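Local coordinates for bifunctional GH43-CE protein (Bacteroides eggerthii, PDB 6MLY) that probably degrades arabinoxylan, pairing a family 43 glycoside hydrolase, probably a xylan 1,4-beta-xylosidase, with a carbohydrate esterase domain, at residues Val273-Tyr278 with Met477-Pro482; Asn89-Gly94 with Ser362-Lys367; Val69-Asp74 with Val331-His336. All blocks are in the same frame, centred on the assembly; numbering follows the deposited sequence.

Contact 1 (Val273-Tyr278 with Met477-Pro482); sequences VGRIPY and MQYTMP. With EDO (1,2-ethanediol), chain F.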
# COMPACT_ATOMS: atom_id res chain seq x y z
N VAL A 273 -5.24 1.46 7.30
CA VAL A 273 -5.42 0.26 8.14
C VAL A 273 -6.88 0.17 8.59
O VAL A 273 -7.45 -0.93 8.65
CB VAL A 273 -4.44 0.26 9.33
CG1 VAL A 273 -4.88 1.18 10.46
CG2 VAL A 273 -4.18 -1.15 9.84
N GLY A 274 -7.50 1.32 8.88
CA GLY A 274 -8.93 1.40 9.20
C GLY A 274 -9.20 2.18 10.48
O GLY A 274 -8.67 3.27 10.68
N ARG A 275 -10.06 1.59 11.33
CA ARG A 275 -10.57 2.21 12.57
C ARG A 275 -10.27 1.27 13.75
O ARG A 275 -10.88 0.20 13.87
CB ARG A 275 -12.06 2.53 12.40
CG ARG A 275 -12.38 3.32 11.14
CD ARG A 275 -13.79 3.88 11.10
NE ARG A 275 -14.78 2.93 10.61
CZ ARG A 275 -16.07 2.97 10.90
NH1 ARG A 275 -16.56 3.92 11.68
NH2 ARG A 275 -16.89 2.04 10.43
N ILE A 276 -9.32 1.68 14.61
CA ILE A 276 -8.56 0.76 15.46
C ILE A 276 -8.94 0.97 16.93
O ILE A 276 -8.94 2.10 17.41
CB ILE A 276 -7.04 0.91 15.22
CG1 ILE A 276 -6.53 2.34 15.44
CG2 ILE A 276 -6.65 0.43 13.82
CD1 ILE A 276 -5.04 2.42 15.65
N PRO A 277 -9.32 -0.10 17.67
CA PRO A 277 -9.62 -0.01 19.10
C PRO A 277 -8.58 0.67 20.01
O PRO A 277 -7.37 0.47 19.84
CB PRO A 277 -9.72 -1.49 19.49
CG PRO A 277 -10.30 -2.14 18.27
CD PRO A 277 -9.60 -1.44 17.13
N TYR A 278 -9.10 1.45 20.97
CA TYR A 278 -8.34 2.17 22.00
C TYR A 278 -8.99 1.91 23.37
O TYR A 278 -10.22 1.94 23.50
CB TYR A 278 -8.35 3.68 21.73
CG TYR A 278 -7.26 4.19 20.82
CD1 TYR A 278 -7.13 3.73 19.52
CD2 TYR A 278 -6.38 5.17 21.24
CE1 TYR A 278 -6.14 4.21 18.68
CE2 TYR A 278 -5.38 5.66 20.41
CZ TYR A 278 -5.26 5.17 19.12
OH TYR A 278 -4.29 5.64 18.29
N MET A 477 -2.46 3.81 -0.63
CA MET A 477 -3.72 3.46 0.00
C MET A 477 -4.41 4.73 0.52
O MET A 477 -3.76 5.57 1.14
CB MET A 477 -3.49 2.49 1.17
CG MET A 477 -3.04 1.11 0.75
SD MET A 477 -2.23 0.19 2.12
CE MET A 477 -2.88 -1.47 1.77
N GLN A 478 -5.71 4.86 0.24
CA GLN A 478 -6.55 5.90 0.84
C GLN A 478 -7.81 5.26 1.44
O GLN A 478 -8.43 4.37 0.83
CB GLN A 478 -6.91 7.00 -0.17
CG GLN A 478 -7.48 8.25 0.50
CD GLN A 478 -8.21 9.20 -0.43
OE1 GLN A 478 -8.14 9.10 -1.65
NE2 GLN A 478 -8.93 10.14 0.16
N TYR A 479 -8.17 5.72 2.65
CA TYR A 479 -9.34 5.25 3.36
C TYR A 479 -10.58 6.00 2.83
O TYR A 479 -10.96 7.04 3.36
CB TYR A 479 -9.16 5.44 4.87
CG TYR A 479 -10.29 4.87 5.69
CD1 TYR A 479 -10.36 3.51 5.95
CD2 TYR A 479 -11.29 5.69 6.20
CE1 TYR A 479 -11.40 2.98 6.70
CE2 TYR A 479 -12.33 5.17 6.95
CZ TYR A 479 -12.39 3.81 7.20
OH TYR A 479 -13.41 3.28 7.93
N THR A 480 -11.19 5.44 1.78
CA THR A 480 -12.32 6.04 1.06
C THR A 480 -13.63 5.46 1.62
O THR A 480 -13.62 4.42 2.28
CB THR A 480 -12.17 5.82 -0.45
OG1 THR A 480 -12.24 4.43 -0.76
CG2 THR A 480 -10.86 6.35 -1.00
N MET A 481 -14.74 6.16 1.34
CA MET A 481 -16.09 5.75 1.76
C MET A 481 -17.04 5.90 0.57
O MET A 481 -17.40 7.02 0.22
CB MET A 481 -16.60 6.61 2.93
N PRO A 482 -17.44 4.78 -0.06
CA PRO A 482 -17.12 3.41 0.31
C PRO A 482 -15.64 3.09 0.08
O PRO A 482 -14.94 3.90 -0.53
CB PRO A 482 -18.01 2.53 -0.58
CG PRO A 482 -18.56 3.46 -1.63
CD PRO A 482 -18.61 4.81 -0.94
C1 EDO F . -20.10 3.81 11.36
O1 EDO F . -19.17 2.97 12.05
C2 EDO F . -21.12 2.94 10.65
O2 EDO F . -21.77 2.09 11.62
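Y479 reaches across to G274 and R275 with its ring and hydroxyl. Its CG lies anti to the backbone N (chi1 -175°), which carries the ring toward 273-278. Y479 itself is the centre of an inverse gamma turn. The CE1 corner of the Y479 ring lies 3.9 Å from G274 CA. G274 has backbone angles at which a CB would press on the carbonyl oxygen of V273, so the position suits glycine. The phenol end meets the shaft of R275. Y479 OH lies 3.4 Å from R275 CG and 3.0 Å from R275 NE. The two side chains cross at about a right angle, and the guanidinium plane is turned 46° from the ring plane.

This joins two domains. R275 begins strand 275-282, an outer strand of a three-stranded antiparallel sheet in the GH43 beta-propeller, while Y479 sits in the loop after strand 469-476 of the concanavalin A-like domain.

The R275 chain bends at its third torsion (chi3 -84°). Beyond the bend, the edge of its guanidinium meets a 1,2-ethanediol, probably from the crystallisation liquor. R275 NH1 and NH2 both donate to O1 of this diol, at 2.8 and 2.9 Å, in the guanidinium plane. The diol is also hydrogen-bonded to D32, which forms a long, weak ion pair with R275. The backbone N of R275 is bound by D29. The R275 side chain is about 9 Å from that of D143, a residue predicted to tune the catalytic acid and orient the substrate.

Contact 2 (Asn89-Gly94 with Ser362-Lys367); sequences NTYGRG and SFTQAK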
# COMPACT_ATOMS: atom_id res chain seq x y z
N ASN A 89 -24.09 -3.55 -5.45
CA ASN A 89 -23.26 -3.82 -4.28
C ASN A 89 -23.94 -3.20 -3.05
O ASN A 89 -25.01 -2.61 -3.16
CB ASN A 89 -21.84 -3.28 -4.47
CG ASN A 89 -21.83 -1.84 -4.94
OD1 ASN A 89 -21.93 -1.58 -6.14
ND2 ASN A 89 -21.70 -0.91 -4.01
N THR A 90 -23.30 -3.38 -1.89
CA THR A 90 -23.68 -2.69 -0.67
C THR A 90 -22.40 -2.41 0.14
O THR A 90 -22.40 -2.45 1.37
CB THR A 90 -24.78 -3.46 0.08
OG1 THR A 90 -25.40 -2.58 1.01
CG2 THR A 90 -24.28 -4.70 0.80
N TYR A 91 -21.31 -2.10 -0.58
CA TYR A 91 -20.07 -1.69 0.05
C TYR A 91 -20.36 -0.50 0.98
O TYR A 91 -21.14 0.39 0.63
CB TYR A 91 -19.02 -1.29 -1.00
CG TYR A 91 -18.38 -2.43 -1.76
CD1 TYR A 91 -17.41 -3.23 -1.18
CD2 TYR A 91 -18.71 -2.67 -3.08
CE1 TYR A 91 -16.80 -4.25 -1.89
CE2 TYR A 91 -18.11 -3.69 -3.81
CZ TYR A 91 -17.15 -4.49 -3.21
OH TYR A 91 -16.56 -5.49 -3.92
N GLY A 92 -19.74 -0.51 2.16
CA GLY A 92 -19.89 0.55 3.15
C GLY A 92 -21.11 0.37 4.04
O GLY A 92 -21.14 0.90 5.14
N ARG A 93 -22.11 -0.37 3.55
CA ARG A 93 -23.40 -0.52 4.24
C ARG A 93 -23.40 -1.85 5.00
O ARG A 93 -22.55 -2.07 5.86
CB ARG A 93 -24.52 -0.33 3.22
CG ARG A 93 -24.66 1.09 2.69
CD ARG A 93 -25.48 1.13 1.42
NE ARG A 93 -26.10 2.43 1.18
CZ ARG A 93 -26.37 2.93 -0.03
NH1 ARG A 93 -25.88 2.35 -1.11
NH2 ARG A 93 -27.11 4.02 -0.14
N GLY A 94 -24.35 -2.75 4.71
CA GLY A 94 -24.45 -4.03 5.41
C GLY A 94 -24.68 -3.86 6.91
O GLY A 94 -25.20 -2.83 7.35
N SER A 362 -15.77 -5.60 -13.65
CA SER A 362 -15.25 -4.90 -12.49
C SER A 362 -14.67 -5.93 -11.51
O SER A 362 -15.23 -7.02 -11.35
CB SER A 362 -16.34 -4.08 -11.83
OG SER A 362 -15.86 -3.42 -10.66
N PHE A 363 -13.55 -5.57 -10.88
CA PHE A 363 -12.96 -6.38 -9.82
C PHE A 363 -13.90 -6.43 -8.61
O PHE A 363 -14.02 -7.48 -7.97
CB PHE A 363 -11.58 -5.83 -9.44
CG PHE A 363 -10.85 -6.61 -8.38
CD1 PHE A 363 -10.88 -8.00 -8.36
CD2 PHE A 363 -10.12 -5.96 -7.39
CE1 PHE A 363 -10.20 -8.71 -7.39
CE2 PHE A 363 -9.44 -6.67 -6.42
CZ PHE A 363 -9.48 -8.05 -6.42
N THR A 364 -14.60 -5.32 -8.32
CA THR A 364 -15.39 -5.18 -7.09
C THR A 364 -16.78 -5.81 -7.25
O THR A 364 -17.54 -5.88 -6.27
CB THR A 364 -15.48 -3.72 -6.63
OG1 THR A 364 -16.41 -3.02 -7.45
CG2 THR A 364 -14.14 -3.02 -6.63
N GLN A 365 -17.10 -6.27 -8.46
CA GLN A 365 -18.33 -7.04 -8.72
C GLN A 365 -18.00 -8.54 -8.83
O GLN A 365 -18.88 -9.34 -9.18
CB GLN A 365 -19.04 -6.54 -9.98
CG GLN A 365 -19.50 -5.09 -9.89
CD GLN A 365 -20.43 -4.83 -8.72
OE1 GLN A 365 -20.15 -3.99 -7.87
NE2 GLN A 365 -21.53 -5.57 -8.67
N ALA A 366 -16.76 -8.93 -8.51
CA ALA A 366 -16.35 -10.34 -8.51
C ALA A 366 -16.81 -11.02 -7.21
O ALA A 366 -16.83 -10.40 -6.13
CB ALA A 366 -14.86 -10.45 -8.70
N LYS A 367 -17.17 -12.30 -7.34
CA LYS A 367 -17.59 -13.12 -6.23
C LYS A 367 -16.40 -13.95 -5.73
O LYS A 367 -15.42 -14.13 -6.45
CB LYS A 367 -18.74 -14.04 -6.66
CG LYS A 367 -20.01 -13.31 -7.09
CD LYS A 367 -21.16 -14.24 -7.43
CE LYS A 367 -21.83 -14.85 -6.21
NZ LYS A 367 -22.66 -13.87 -5.48
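Y91 points the edge of its ring at the backbone carbonyl of T364. Its hydroxyl donates a hydrogen bond to T364 O at 2.6 Å. The donor lies in the carbonyl plane, on a lone pair, with a C=O...donor angle of 119°. T364 CB lies near the same end of the ring, 3.4 Å from Y91 OH. Y91 OH also bonds to N335, so two partners fix the phenol end. H483 stacks on the ring, and H50 and H336 meet it edge-to-face.

Beside this, N89 and Q365 cross at about a right angle, their amide planes 63° apart. Two acceptors come close here: N89 OD1 is 3.5 Å from Q365 OE1, and they are not hydrogen-bonded. The Q365 chain bends at its second torsion (chi2 -57°), which brings its OE1 near N89; its NE2 is hydrogen-bonded to K88 O.

A phenylalanine in place of Y91 would probably leave T364 O without its donor and N335 ND2 without its hydroxyl partner.

T364 lies in a type I beta turn from F363 to A366. Overlapping its start is an ST turn, in which T364 N donates to S362 OG, 3.3 Å away. Y91 follows T90 in a type II turn, so two beta turns meet, one from the propeller and one from the concanavalin A-like domain.

Contact 3 (Val69-Asp74 with Val331-His336); sequences VNYAYD and VWQWNH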
# COMPACT_ATOMS: atom_id res chain seq x y z
N VAL A 69 -14.16 -15.77 17.98
CA VAL A 69 -14.73 -17.01 18.51
C VAL A 69 -15.99 -17.42 17.72
O VAL A 69 -16.26 -18.62 17.61
CB VAL A 69 -15.02 -16.89 20.01
CG1 VAL A 69 -13.72 -16.73 20.80
CG2 VAL A 69 -15.99 -15.76 20.34
N ASN A 70 -16.73 -16.44 17.17
CA ASN A 70 -18.01 -16.71 16.52
C ASN A 70 -18.44 -15.49 15.70
O ASN A 70 -17.92 -14.38 15.89
CB ASN A 70 -19.08 -17.11 17.55
CG ASN A 70 -20.27 -17.85 16.98
OD1 ASN A 70 -20.42 -18.01 15.77
ND2 ASN A 70 -21.14 -18.33 17.86
N TYR A 71 -19.40 -15.72 14.78
CA TYR A 71 -20.11 -14.70 14.04
C TYR A 71 -21.62 -14.85 14.28
O TYR A 71 -22.11 -15.96 14.54
CB TYR A 71 -19.79 -14.80 12.55
CG TYR A 71 -18.42 -14.32 12.16
CD1 TYR A 71 -17.31 -15.14 12.27
CD2 TYR A 71 -18.22 -13.03 11.69
CE1 TYR A 71 -16.04 -14.70 11.92
CE2 TYR A 71 -16.97 -12.58 11.32
CZ TYR A 71 -15.87 -13.41 11.44
OH TYR A 71 -14.63 -12.95 11.08
N ALA A 72 -22.36 -13.74 14.17
CA ALA A 72 -23.79 -13.68 14.45
C ALA A 72 -24.60 -14.34 13.31
O ALA A 72 -25.61 -14.99 13.58
CB ALA A 72 -24.23 -12.26 14.66
N TYR A 73 -24.17 -14.12 12.06
CA TYR A 73 -24.83 -14.72 10.90
C TYR A 73 -23.81 -15.03 9.81
O TYR A 73 -22.68 -14.57 9.87
CB TYR A 73 -25.95 -13.80 10.39
CG TYR A 73 -25.48 -12.50 9.77
CD1 TYR A 73 -25.02 -12.44 8.46
CD2 TYR A 73 -25.55 -11.31 10.49
CE1 TYR A 73 -24.60 -11.25 7.89
CE2 TYR A 73 -25.14 -10.11 9.93
CZ TYR A 73 -24.67 -10.08 8.63
OH TYR A 73 -24.28 -8.89 8.10
N ASP A 74 -24.26 -15.82 8.82
CA ASP A 74 -23.47 -16.28 7.68
C ASP A 74 -23.67 -15.32 6.50
O ASP A 74 -22.71 -14.72 6.02
CB ASP A 74 -23.85 -17.72 7.30
CG ASP A 74 -22.78 -18.75 7.61
OD1 ASP A 74 -22.89 -19.41 8.68
OD2 ASP A 74 -21.85 -18.90 6.77
N VAL A 331 -10.91 -16.06 11.11
CA VAL A 331 -10.13 -14.92 10.59
C VAL A 331 -10.57 -14.59 9.15
O VAL A 331 -10.39 -13.44 8.71
CB VAL A 331 -8.61 -15.19 10.64
CG1 VAL A 331 -8.11 -15.37 12.07
CG2 VAL A 331 -8.21 -16.38 9.78
N TRP A 332 -11.14 -15.58 8.45
CA TRP A 332 -11.61 -15.44 7.07
C TRP A 332 -13.03 -14.86 7.04
O TRP A 332 -13.90 -15.29 7.80
CB TRP A 332 -11.57 -16.78 6.34
CG TRP A 332 -10.19 -17.29 6.03
CD1 TRP A 332 -9.60 -18.41 6.55
CD2 TRP A 332 -9.24 -16.73 5.11
NE1 TRP A 332 -8.35 -18.57 6.03
CE2 TRP A 332 -8.10 -17.56 5.14
CE3 TRP A 332 -9.23 -15.61 4.28
CZ2 TRP A 332 -6.97 -17.31 4.36
CZ3 TRP A 332 -8.12 -15.36 3.50
CH2 TRP A 332 -7.00 -16.20 3.55
N GLN A 333 -13.24 -13.89 6.13
CA GLN A 333 -14.56 -13.38 5.75
C GLN A 333 -14.52 -13.08 4.24
O GLN A 333 -13.58 -12.46 3.75
CB GLN A 333 -14.94 -12.12 6.53
CG GLN A 333 -14.57 -12.12 8.01
CD GLN A 333 -15.05 -10.89 8.74
OE1 GLN A 333 -15.89 -10.15 8.25
NE2 GLN A 333 -14.52 -10.65 9.94
N TRP A 334 -15.57 -13.50 3.51
CA TRP A 334 -15.73 -13.21 2.09
C TRP A 334 -16.16 -11.75 1.89
O TRP A 334 -16.67 -11.11 2.81
CB TRP A 334 -16.76 -14.15 1.45
CG TRP A 334 -16.48 -15.61 1.63
CD1 TRP A 334 -16.94 -16.41 2.64
CD2 TRP A 334 -15.71 -16.46 0.77
NE1 TRP A 334 -16.50 -17.69 2.47
CE2 TRP A 334 -15.75 -17.76 1.33
CE3 TRP A 334 -15.00 -16.26 -0.42
CZ2 TRP A 334 -15.09 -18.84 0.74
CZ3 TRP A 334 -14.35 -17.33 -0.99
CH2 TRP A 334 -14.40 -18.60 -0.42
N ASN A 335 -15.96 -11.25 0.67
CA ASN A 335 -16.52 -9.98 0.22
C ASN A 335 -17.92 -10.26 -0.35
O ASN A 335 -18.04 -10.91 -1.40
CB ASN A 335 -15.62 -9.32 -0.83
CG ASN A 335 -16.23 -8.08 -1.46
OD1 ASN A 335 -16.93 -7.31 -0.80
ND2 ASN A 335 -15.94 -7.87 -2.74
N HIS A 336 -18.96 -9.77 0.34
CA HIS A 336 -20.35 -10.02 -0.01
C HIS A 336 -20.63 -11.53 0.10
O HIS A 336 -19.77 -12.29 0.53
CB HIS A 336 -20.68 -9.44 -1.39
CG HIS A 336 -20.97 -7.98 -1.40
ND1 HIS A 336 -20.00 -7.03 -1.14
CD2 HIS A 336 -22.10 -7.29 -1.68
CE1 HIS A 336 -20.53 -5.83 -1.23
NE2 HIS A 336 -21.82 -5.96 -1.57
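Q333 brings its amide end to the hydroxyl of Y71. From CB the Q333 chain starts toward the strand of Y71, with CG anti to the carbonyl carbon (chi1 -40°), and runs extended beyond CG. Q333 CG is the first atom to touch, 3.2 Å from Y71 OH. Q333 CD follows at 3.1 Å from Y71 OH and 3.6 Å from Y71 CE2. The branches then part. OE1 of Q333 has its nearest Y71 atom in CE2, at 4.1 Å. NE2 comes in at the ring edge, near the ring plane, 2.6 Å from Y71 OH. The amide stands nearly upright to the ring, the two planes 83° apart.

The clear hydrogen bond of Y71 OH is with L330 O, just before 331-336. The hydroxyl is thus tied to the chain entering 331-336. Y71 also packs on P53 and P56, and Q333 on T48 and R373.

Y71 belongs to strand 66-71, an outermost strand of a four-stranded antiparallel sheet. Such a sheet is a blade of the five-bladed beta-propeller typical of GH43. Q333 opens strand 333-335, which belongs to a sheet of the concanavalin A-like beta-sandwich, so the pair spans the interface of the two folds.

From the N terminus, the chain first passes 69-74, then 89-94, then 273-278, all in the family 43 propeller. It then enters the concanavalin A-like domain and supplies their partners in the same order. Contact 3 closes at 331-336, contact 2 at 362-367 and contact 1 at 477-482. No loop nests inside another; each pair of contacts crosses. Together they fasten the propeller to the sandwich at three places along one interface. Contacts 2 and 3 touch, and T90 N and H336 NE2 probably form a hydrogen bond, 3.0 Å apart. Contacts 1 and 2 meet by packing of P482 on Y91. Contacts 1 and 3 do not touch, their nearest atoms about 9 Å apart.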